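PDB 3H75: periplasmic sugar-binding domain protein from Pseudomonas fluorescens Pf-5, which probably binds a carbohydrate in the cleft between its two alpha/beta domains. Local coordinates for residues 21-26 and 39-44; 187-192 and 243-248; 269-274 and 333-338. All blocks are in the same frame, centred on the assembly; numbering follows the deposited sequence.

Overall arrangement
The three contacts follow one another along the chain; none nests in or crosses another. Contact 1 closes a short loop within the first beta-alpha-beta unit, bringing strand 36-41 back against helix 17-33. After the chain has passed into the second domain, contact 2 closes a longer loop there, between the starts of helices 189-202 and 244-252. Contact 3 closes last, once helix 265-277 has returned to the first domain, and fastens a late loop to it. Contacts 1 and 3 pack together through M26 and L270, their centres about 17 Å apart. Across the cleft R44 of contact 1 touches W187 of contact 2, and both reach one sulfate, W187 only weakly. Contacts 2 and 3 do not touch.

Contact 1. Residues 21-26 and 39-44; sequences SYSQFM and ILYAER. With SO4 (sulfate ion), chain B.
In the beta-alpha-beta unit of strand 5-10, helix 17-33 and strand 36-41, S23 of the helix meets I39 and Y41 of the second strand. I39 extends toward the helix with the end of its longer branch, CD1 coming to 3.6 Å from S23 CB. Its other branch, CG2, rests over one face of the Y41 ring, near the rim. The phenol end of Y41 then arrives beside the helix, with OH 2.8 Å from S23 OG. The W19 carbonyl, one turn back, is hydrogen-bonded to S23 OG as well, so the serine proton has two acceptors within reach. A water 2.6 Å from Y41 OH lies in the ring plane at its edge and links weakly to Q24 NE2.

Beyond the strand, R44 turns to the cleft, its chain bent at chi2 (-61°). Two nitrogens grip a sulfate: NH1 gives O4 a nearly straight bond of 2.9 Å (174°), NH2 a more bent one to O2. With an alanine in place of R44, the sulfate would probably be held less firmly, without its two bonds from the guanidinium, and E16 would be left without its salt-bridge partner.

L40 pairs through its backbone with F8 and N10 of strand 5-10 and turns its side chain to Q52 of helix 46-58, while M26 packs on F8. Strand 36-41 is the outermost strand of its sheet, and helices 17-33 and 46-58 pack near it.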
loop_
_atom_site.group_PDB
_atom_site.type_symbol
_atom_site.label_atom_id
_atom_site.label_comp_id
_atom_site.label_asym_id
_atom_site.label_seq_id
_atom_site.Cartn_x
_atom_site.Cartn_y
_atom_site.Cartn_z
ATOM N N SER A 21 10.263 0.611 3.269
ATOM C CA SER A 21 10.030 -0.809 3.506
ATOM C C SER A 21 9.762 -1.537 2.191
ATOM O O SER A 21 10.177 -2.682 2.002
ATOM C CB SER A 21 8.853 -1.002 4.466
ATOM O OG SER A 21 9.213 -0.566 5.766
ATOM N N TYR A 22 9.069 -0.858 1.282
ATOM C CA TYR A 22 8.747 -1.411 -0.030
ATOM C C TYR A 22 10.077 -1.639 -0.756
ATOM O O TYR A 22 10.303 -2.697 -1.342
ATOM C CB TYR A 22 7.883 -0.405 -0.794
ATOM C CG TYR A 22 7.186 -0.923 -2.034
ATOM C CD1 TYR A 22 5.839 -1.285 -2.003
ATOM C CD2 TYR A 22 7.850 -0.972 -3.261
ATOM C CE1 TYR A 22 5.163 -1.672 -3.162
ATOM C CE2 TYR A 22 7.185 -1.360 -4.426
ATOM C CZ TYR A 22 5.842 -1.700 -4.371
ATOM O OH TYR A 22 5.165 -2.014 -5.524
ATOM N N SER A 23 10.954 -0.639 -0.700
ATOM C CA SER A 23 12.265 -0.723 -1.335
ATOM C C SER A 23 13.140 -1.820 -0.740
ATOM O O SER A 23 13.763 -2.591 -1.470
ATOM C CB SER A 23 13.003 0.615 -1.214
ATOM O OG SER A 23 12.384 1.611 -2.001
ATOM N N GLN A 24 13.184 -1.892 0.587
ATOM C CA GLN A 24 14.008 -2.893 1.249
ATOM C C GLN A 24 13.574 -4.310 0.907
ATOM O O GLN A 24 14.418 -5.197 0.742
ATOM C CB GLN A 24 13.986 -2.690 2.768
ATOM C CG GLN A 24 14.555 -1.349 3.207
ATOM C CD GLN A 24 15.971 -1.124 2.709
ATOM O OE1 GLN A 24 16.896 -1.837 3.094
ATOM N NE2 GLN A 24 16.147 -0.127 1.843
ATOM N N PHE A 25 12.267 -4.531 0.792
ATOM C CA PHE A 25 11.763 -5.857 0.451
ATOM C C PHE A 25 12.206 -6.196 -0.975
ATOM O O PHE A 25 12.619 -7.323 -1.254
ATOM C CB PHE A 25 10.233 -5.898 0.556
ATOM C CG PHE A 25 9.664 -7.293 0.568
ATOM C CD1 PHE A 25 9.826 -8.110 1.683
ATOM C CD2 PHE A 25 8.982 -7.798 -0.537
ATOM C CE1 PHE A 25 9.315 -9.417 1.698
ATOM C CE2 PHE A 25 8.470 -9.102 -0.532
ATOM C CZ PHE A 25 8.638 -9.911 0.591
HETATM N N MSE A 26 12.129 -5.215 -1.872
HETATM C CA MSE A 26 12.544 -5.421 -3.254
HETATM C C MSE A 26 14.033 -5.728 -3.339
HETATM O O MSE A 26 14.447 -6.603 -4.097
HETATM C CB MSE A 26 12.270 -4.178 -4.104
HETATM C CG MSE A 26 10.814 -3.905 -4.401
HETATM SE SE MSE A 26 10.624 -2.321 -5.515
HETATM C CE MSE A 26 11.239 -3.063 -7.190
ATOM N N ILE A 39 16.737 1.898 -7.562
ATOM C CA ILE A 39 15.525 2.559 -7.107
ATOM C C ILE A 39 15.740 4.062 -7.052
ATOM O O ILE A 39 16.660 4.544 -6.384
ATOM C CB ILE A 39 15.107 2.059 -5.703
ATOM C CG1 ILE A 39 14.767 0.568 -5.764
ATOM C CG2 ILE A 39 13.909 2.859 -5.200
ATOM C CD1 ILE A 39 14.468 -0.057 -4.414
ATOM N N LEU A 40 14.896 4.798 -7.769
ATOM C CA LEU A 40 14.972 6.253 -7.802
ATOM C C LEU A 40 13.777 6.834 -7.055
ATOM O O LEU A 40 12.630 6.591 -7.427
ATOM C CB LEU A 40 14.951 6.756 -9.246
ATOM C CG LEU A 40 15.999 6.188 -10.205
ATOM C CD1 LEU A 40 15.811 6.811 -11.584
ATOM C CD2 LEU A 40 17.393 6.479 -9.675
ATOM N N TYR A 41 14.045 7.597 -5.999
ATOM C CA TYR A 41 12.980 8.218 -5.218
ATOM C C TYR A 41 12.532 9.553 -5.806
ATOM O O TYR A 41 13.358 10.365 -6.217
ATOM C CB TYR A 41 13.448 8.449 -3.774
ATOM C CG TYR A 41 13.420 7.210 -2.910
ATOM C CD1 TYR A 41 12.241 6.802 -2.288
ATOM C CD2 TYR A 41 14.571 6.445 -2.711
ATOM C CE1 TYR A 41 12.208 5.665 -1.485
ATOM C CE2 TYR A 41 14.549 5.305 -1.911
ATOM C CZ TYR A 41 13.362 4.924 -1.300
ATOM O OH TYR A 41 13.330 3.813 -0.488
ATOM N N ALA A 42 11.224 9.786 -5.826
ATOM C CA ALA A 42 10.696 11.044 -6.338
ATOM C C ALA A 42 10.695 12.110 -5.248
ATOM O O ALA A 42 10.567 13.293 -5.535
ATOM C CB ALA A 42 9.278 10.846 -6.848
ATOM N N GLU A 43 10.846 11.672 -4.000
ATOM C CA GLU A 43 10.804 12.555 -2.837
ATOM C C GLU A 43 9.474 13.312 -2.853
ATOM O O GLU A 43 9.398 14.529 -2.640
ATOM C CB GLU A 43 12.012 13.512 -2.813
ATOM C CG GLU A 43 13.382 12.809 -2.864
ATOM C CD GLU A 43 13.684 11.917 -1.663
ATOM O OE1 GLU A 43 12.858 11.835 -0.731
ATOM O OE2 GLU A 43 14.770 11.292 -1.655
ATOM N N ARG A 44 8.425 12.549 -3.135
ATOM C CA ARG A 44 7.048 13.021 -3.161
ATOM C C ARG A 44 6.655 14.131 -4.130
ATOM O O ARG A 44 5.736 14.905 -3.860
ATOM C CB ARG A 44 6.606 13.375 -1.738
ATOM C CG ARG A 44 6.276 12.143 -0.874
ATOM C CD ARG A 44 5.124 11.365 -1.495
ATOM N NE ARG A 44 4.728 10.180 -0.731
ATOM C CZ ARG A 44 3.737 9.374 -1.104
ATOM N NH1 ARG A 44 3.062 9.633 -2.218
ATOM N NH2 ARG A 44 3.417 8.318 -0.364
HETATM S S SO4 B . 1.099 6.615 -2.966
HETATM O O1 SO4 B . -0.183 5.885 -2.881
HETATM O O2 SO4 B . 1.883 6.348 -1.752
HETATM O O3 SO4 B . 1.824 6.129 -4.149
HETATM O O4 SO4 B . 0.827 8.065 -3.085
HETATM O O HOH W 1 15.626 2.791 0.285
#

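Contact 2. Residues 187-192 and 243-248; sequences WNRERA and SPEALQ. With SO4 (sulfate ion), chain B.
R189 stretches from one helix start to the next and is met by E245, in the first turn of helix 244-252. Just ahead of that helix, S243 is its N-cap: OG accepts from A246 N at 3.2 Å and is also hydrogen-bonded to D214. P244 begins the first turn, and E245 follows with its extended chain aimed at the arginine. R189 is extended too, CG anti to the backbone N (chi1 -178°), and the two side chains cross at about a right angle. The salt bridge is end-on and two-pronged. NH1 reaches OE1 at 2.9 Å, keeping OE1 in the guanidinium plane but meeting it from above the carboxylate plane; NH2 reaches OE2 at 2.8 Å on its syn side but tilted out of both planes. The flat groups are turned 54° apart. Further along, L247 packs on A303 and L306 of helix 300-309, and Q248 NE2 is hydrogen-bonded to D252.

Two residues ahead of helix 189-202, W187 gives the sulfate O4 a weak bond from NE1, 3.0 Å long. Helices that start where parallel strands end, with their N termini near the interdomain cleft, are characteristic of the type I periplasmic binding protein fold.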
loop_
_atom_site.group_PDB
_atom_site.type_symbol
_atom_site.label_atom_id
_atom_site.label_comp_id
_atom_site.label_asym_id
_atom_site.label_seq_id
_atom_site.Cartn_x
_atom_site.Cartn_y
_atom_site.Cartn_z
ATOM N N TRP A 187 -1.419 11.513 3.272
ATOM C CA TRP A 187 -0.530 10.490 3.837
ATOM C C TRP A 187 0.369 11.057 4.933
ATOM O O TRP A 187 1.206 10.335 5.476
ATOM C CB TRP A 187 0.397 9.890 2.762
ATOM C CG TRP A 187 -0.260 9.380 1.510
ATOM C CD1 TRP A 187 0.095 9.681 0.225
ATOM C CD2 TRP A 187 -1.338 8.441 1.418
ATOM N NE1 TRP A 187 -0.693 8.987 -0.664
ATOM C CE2 TRP A 187 -1.583 8.218 0.044
ATOM C CE3 TRP A 187 -2.120 7.764 2.363
ATOM C CZ2 TRP A 187 -2.577 7.347 -0.409
ATOM C CZ3 TRP A 187 -3.108 6.897 1.913
ATOM C CH2 TRP A 187 -3.327 6.695 0.539
ATOM N N ASN A 188 0.183 12.334 5.260
ATOM C CA ASN A 188 1.026 13.041 6.229
ATOM C C ASN A 188 0.533 13.060 7.676
ATOM O O ASN A 188 -0.587 13.484 7.962
ATOM C CB ASN A 188 1.235 14.469 5.714
ATOM C CG ASN A 188 2.269 15.238 6.503
ATOM O OD1 ASN A 188 2.032 15.633 7.642
ATOM N ND2 ASN A 188 3.431 15.455 5.896
ATOM N N ARG A 189 1.401 12.618 8.585
ATOM C CA ARG A 189 1.089 12.546 10.007
ATOM C C ARG A 189 0.797 13.886 10.679
ATOM O O ARG A 189 -0.223 14.032 11.349
ATOM C CB ARG A 189 2.226 11.837 10.751
ATOM C CG ARG A 189 1.984 11.659 12.236
ATOM C CD ARG A 189 3.034 10.744 12.834
ATOM N NE ARG A 189 2.853 10.546 14.268
ATOM C CZ ARG A 189 3.515 9.640 14.978
ATOM N NH1 ARG A 189 4.401 8.849 14.387
ATOM N NH2 ARG A 189 3.286 9.520 16.279
ATOM N N GLU A 190 1.679 14.867 10.522
ATOM C CA GLU A 190 1.428 16.155 11.161
ATOM C C GLU A 190 0.207 16.865 10.585
ATOM O O GLU A 190 -0.500 17.565 11.309
ATOM C CB GLU A 190 2.664 17.062 11.078
ATOM C CG GLU A 190 3.252 17.244 9.700
ATOM C CD GLU A 190 4.492 18.121 9.721
ATOM O OE1 GLU A 190 5.425 17.814 10.498
ATOM O OE2 GLU A 190 4.537 19.111 8.958
ATOM N N ARG A 191 -0.049 16.684 9.293
ATOM C CA ARG A 191 -1.212 17.317 8.673
ATOM C C ARG A 191 -2.487 16.713 9.259
ATOM O O ARG A 191 -3.409 17.433 9.637
ATOM C CB ARG A 191 -1.194 17.125 7.153
ATOM C CG ARG A 191 -2.382 17.757 6.432
ATOM C CD ARG A 191 -2.289 17.533 4.930
ATOM N NE ARG A 191 -3.524 17.873 4.224
ATOM C CZ ARG A 191 -3.944 19.112 3.987
ATOM N NH1 ARG A 191 -3.232 20.154 4.397
ATOM N NH2 ARG A 191 -5.079 19.309 3.328
ATOM N N ALA A 192 -2.537 15.386 9.337
ATOM C CA ALA A 192 -3.703 14.710 9.898
ATOM C C ALA A 192 -3.852 15.119 11.356
ATOM O O ALA A 192 -4.966 15.290 11.855
ATOM C CB ALA A 192 -3.538 13.198 9.791
ATOM N N SER A 243 4.264 0.443 9.944
ATOM C CA SER A 243 5.360 1.161 10.583
ATOM C C SER A 243 5.551 0.594 11.987
ATOM O O SER A 243 4.605 0.104 12.609
ATOM C CB SER A 243 5.056 2.655 10.675
ATOM O OG SER A 243 3.968 2.904 11.545
ATOM N N PRO A 244 6.783 0.653 12.506
ATOM C CA PRO A 244 7.053 0.131 13.846
ATOM C C PRO A 244 6.089 0.669 14.897
ATOM O O PRO A 244 5.572 -0.093 15.716
ATOM C CB PRO A 244 8.493 0.566 14.099
ATOM C CG PRO A 244 9.092 0.516 12.728
ATOM C CD PRO A 244 8.017 1.156 11.877
ATOM N N GLU A 245 5.844 1.977 14.871
ATOM C CA GLU A 245 4.949 2.594 15.843
ATOM C C GLU A 245 3.510 2.098 15.706
ATOM O O GLU A 245 2.815 1.905 16.703
ATOM C CB GLU A 245 4.982 4.119 15.707
ATOM C CG GLU A 245 4.523 4.841 16.963
ATOM C CD GLU A 245 4.599 6.347 16.835
ATOM O OE1 GLU A 245 5.539 6.838 16.180
ATOM O OE2 GLU A 245 3.728 7.039 17.400
ATOM N N ALA A 246 3.056 1.898 14.471
ATOM C CA ALA A 246 1.696 1.417 14.242
ATOM C C ALA A 246 1.548 -0.019 14.730
ATOM O O ALA A 246 0.527 -0.383 15.316
ATOM C CB ALA A 246 1.351 1.505 12.759
ATOM N N LEU A 247 2.565 -0.838 14.482
ATOM C CA LEU A 247 2.527 -2.229 14.911
ATOM C C LEU A 247 2.461 -2.287 16.434
ATOM O O LEU A 247 1.703 -3.074 17.001
ATOM C CB LEU A 247 3.765 -2.977 14.408
ATOM C CG LEU A 247 3.876 -3.125 12.887
ATOM C CD1 LEU A 247 5.272 -3.597 12.534
ATOM C CD2 LEU A 247 2.829 -4.103 12.363
ATOM N N GLN A 248 3.250 -1.448 17.094
ATOM C CA GLN A 248 3.248 -1.428 18.550
ATOM C C GLN A 248 1.886 -0.975 19.063
ATOM O O GLN A 248 1.377 -1.515 20.043
ATOM C CB GLN A 248 4.329 -0.485 19.081
ATOM C CG GLN A 248 4.463 -0.505 20.605
ATOM C CD GLN A 248 4.908 -1.857 21.135
ATOM O OE1 GLN A 248 6.014 -2.315 20.845
ATOM N NE2 GLN A 248 4.047 -2.504 21.914
HETATM S S SO4 B . 1.099 6.615 -2.966
HETATM O O1 SO4 B . -0.183 5.885 -2.881
HETATM O O2 SO4 B . 1.883 6.348 -1.752
HETATM O O3 SO4 B . 1.824 6.129 -4.149
HETATM O O4 SO4 B . 0.827 8.065 -3.085
#

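Contact 3. Residues 269-274 and 333-338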
loop_
_atom_site.group_PDB
_atom_site.type_symbol
_atom_site.label_atom_id
_atom_site.label_comp_id
_atom_site.label_asym_id
_atom_site.label_seq_id
_atom_site.Cartn_x
_atom_site.Cartn_y
_atom_site.Cartn_z
ATOM N N ALA A 269 6.762 -8.507 -7.599
ATOM C CA ALA A 269 6.904 -7.980 -8.950
ATOM C C ALA A 269 8.247 -8.400 -9.540
ATOM O O ALA A 269 8.332 -8.744 -10.719
ATOM C CB ALA A 269 6.790 -6.452 -8.936
ATOM N N LEU A 270 9.297 -8.377 -8.725
ATOM C CA LEU A 270 10.615 -8.763 -9.223
ATOM C C LEU A 270 10.675 -10.254 -9.539
ATOM O O LEU A 270 11.395 -10.668 -10.450
ATOM C CB LEU A 270 11.711 -8.357 -8.231
ATOM C CG LEU A 270 11.893 -6.833 -8.147
ATOM C CD1 LEU A 270 12.972 -6.478 -7.148
ATOM C CD2 LEU A 270 12.254 -6.278 -9.511
ATOM N N VAL A 271 9.920 -11.065 -8.800
ATOM C CA VAL A 271 9.893 -12.497 -9.084
ATOM C C VAL A 271 9.266 -12.662 -10.466
ATOM O O VAL A 271 9.758 -13.427 -11.299
ATOM C CB VAL A 271 9.034 -13.281 -8.066
ATOM C CG1 VAL A 271 8.879 -14.730 -8.525
ATOM C CG2 VAL A 271 9.680 -13.235 -6.692
ATOM N N ALA A 272 8.176 -11.938 -10.708
ATOM C CA ALA A 272 7.489 -12.006 -11.993
ATOM C C ALA A 272 8.374 -11.516 -13.139
ATOM O O ALA A 272 8.407 -12.131 -14.211
ATOM C CB ALA A 272 6.196 -11.195 -11.942
ATOM N N LEU A 273 9.089 -10.414 -12.925
ATOM C CA LEU A 273 9.957 -9.881 -13.970
ATOM C C LEU A 273 11.136 -10.812 -14.201
ATOM O O LEU A 273 11.576 -10.999 -15.337
ATOM C CB LEU A 273 10.447 -8.477 -13.607
ATOM C CG LEU A 273 9.331 -7.428 -13.566
ATOM C CD1 LEU A 273 9.931 -6.056 -13.298
ATOM C CD2 LEU A 273 8.568 -7.428 -14.881
ATOM N N HIS A 274 11.649 -11.389 -13.122
ATOM C CA HIS A 274 12.757 -12.332 -13.214
ATOM C C HIS A 274 12.336 -13.473 -14.134
ATOM O O HIS A 274 13.091 -13.891 -15.015
ATOM C CB HIS A 274 13.092 -12.863 -11.815
ATOM C CG HIS A 274 13.948 -14.092 -11.814
ATOM N ND1 HIS A 274 13.443 -15.352 -12.038
ATOM C CD2 HIS A 274 15.276 -14.253 -11.591
ATOM C CE1 HIS A 274 14.418 -16.241 -11.950
ATOM N NE2 HIS A 274 15.540 -15.599 -11.680
ATOM N N TYR A 333 1.973 -18.633 -8.264
ATOM C CA TYR A 333 2.744 -17.904 -7.271
ATOM C C TYR A 333 1.950 -17.797 -5.976
ATOM O O TYR A 333 0.796 -17.368 -5.983
ATOM C CB TYR A 333 3.071 -16.504 -7.779
ATOM C CG TYR A 333 3.926 -16.474 -9.025
ATOM C CD1 TYR A 333 5.196 -17.047 -9.037
ATOM C CD2 TYR A 333 3.484 -15.823 -10.176
ATOM C CE1 TYR A 333 6.010 -16.963 -10.164
ATOM C CE2 TYR A 333 4.287 -15.734 -11.305
ATOM C CZ TYR A 333 5.547 -16.302 -11.293
ATOM O OH TYR A 333 6.354 -16.182 -12.400
ATOM N N PRO A 334 2.554 -18.207 -4.849
ATOM C CA PRO A 334 1.874 -18.141 -3.553
ATOM C C PRO A 334 2.141 -16.814 -2.839
ATOM O O PRO A 334 2.256 -16.772 -1.614
ATOM C CB PRO A 334 2.470 -19.323 -2.806
ATOM C CG PRO A 334 3.895 -19.282 -3.258
ATOM C CD PRO A 334 3.772 -19.034 -4.755
ATOM N N PHE A 335 2.239 -15.736 -3.615
ATOM C CA PHE A 335 2.507 -14.411 -3.061
ATOM C C PHE A 335 1.553 -14.033 -1.931
ATOM O O PHE A 335 0.334 -14.055 -2.096
ATOM C CB PHE A 335 2.423 -13.337 -4.152
ATOM C CG PHE A 335 3.390 -13.531 -5.288
ATOM C CD1 PHE A 335 4.694 -13.969 -5.060
ATOM C CD2 PHE A 335 3.004 -13.226 -6.588
ATOM C CE1 PHE A 335 5.600 -14.101 -6.118
ATOM C CE2 PHE A 335 3.899 -13.351 -7.651
ATOM C CZ PHE A 335 5.197 -13.788 -7.415
ATOM N N GLY A 336 2.116 -13.669 -0.785
ATOM C CA GLY A 336 1.290 -13.289 0.346
ATOM C C GLY A 336 2.107 -13.018 1.591
ATOM O O GLY A 336 3.288 -13.358 1.666
ATOM N N LEU A 337 1.469 -12.404 2.580
ATOM C CA LEU A 337 2.146 -12.082 3.827
ATOM C C LEU A 337 2.554 -13.349 4.567
ATOM O O LEU A 337 3.518 -13.349 5.331
ATOM C CB LEU A 337 1.225 -11.236 4.711
ATOM C CG LEU A 337 1.806 -10.634 5.990
ATOM C CD1 LEU A 337 3.002 -9.752 5.658
ATOM C CD2 LEU A 337 0.724 -9.823 6.691
ATOM N N GLN A 338 1.830 -14.438 4.333
ATOM C CA GLN A 338 2.147 -15.685 5.017
ATOM C C GLN A 338 3.562 -16.172 4.722
ATOM O O GLN A 338 4.175 -16.833 5.555
ATOM C CB GLN A 338 1.130 -16.770 4.657
ATOM C CG GLN A 338 1.230 -18.005 5.538
ATOM C CD GLN A 338 1.419 -17.652 7.006
ATOM O OE1 GLN A 338 0.689 -16.826 7.560
ATOM N NE2 GLN A 338 2.403 -18.280 7.643
#
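V271 of helix 265-277 meets two neighbouring aromatic rings, Y333 and F335, from the loop that leads to the last helix. In the periplasmic binding protein fold the chain passes between the two domains more than once; this helix comes after strands of the second domain yet packs on strand 65-69 and, with V271 against L33, on helix 17-33 of the first, and the contact joins it to the loop before helix 338-341.

The apolar contacts come first. V271 and F335 approach from opposite directions, V271 CB standing 3.9 Å from F335 CZ. The branch CG1, placed anti to the backbone N (chi1 172°), lies at the F335 ring edge, in its plane, 4.0 Å from CZ. The same methyl meets the other ring, with Y333 CE1 also 4.0 Å away, as the valine and tyrosine side chains slide past each other in opposite directions.

Aromatic packing follows. Y333 and F335 are two residues apart and project the same way, and CB of the tyrosine sits over one face of the phenylalanine ring, toward the rim. F335 also stacks with W268, one turn back from A272 on the helix.

The polar element is the phenol end of Y333. Its hydroxyl is hydrogen-bonded to D275 OD2, further along the same helix; on the way Y333 OH passes A272 CA at 4.3 Å.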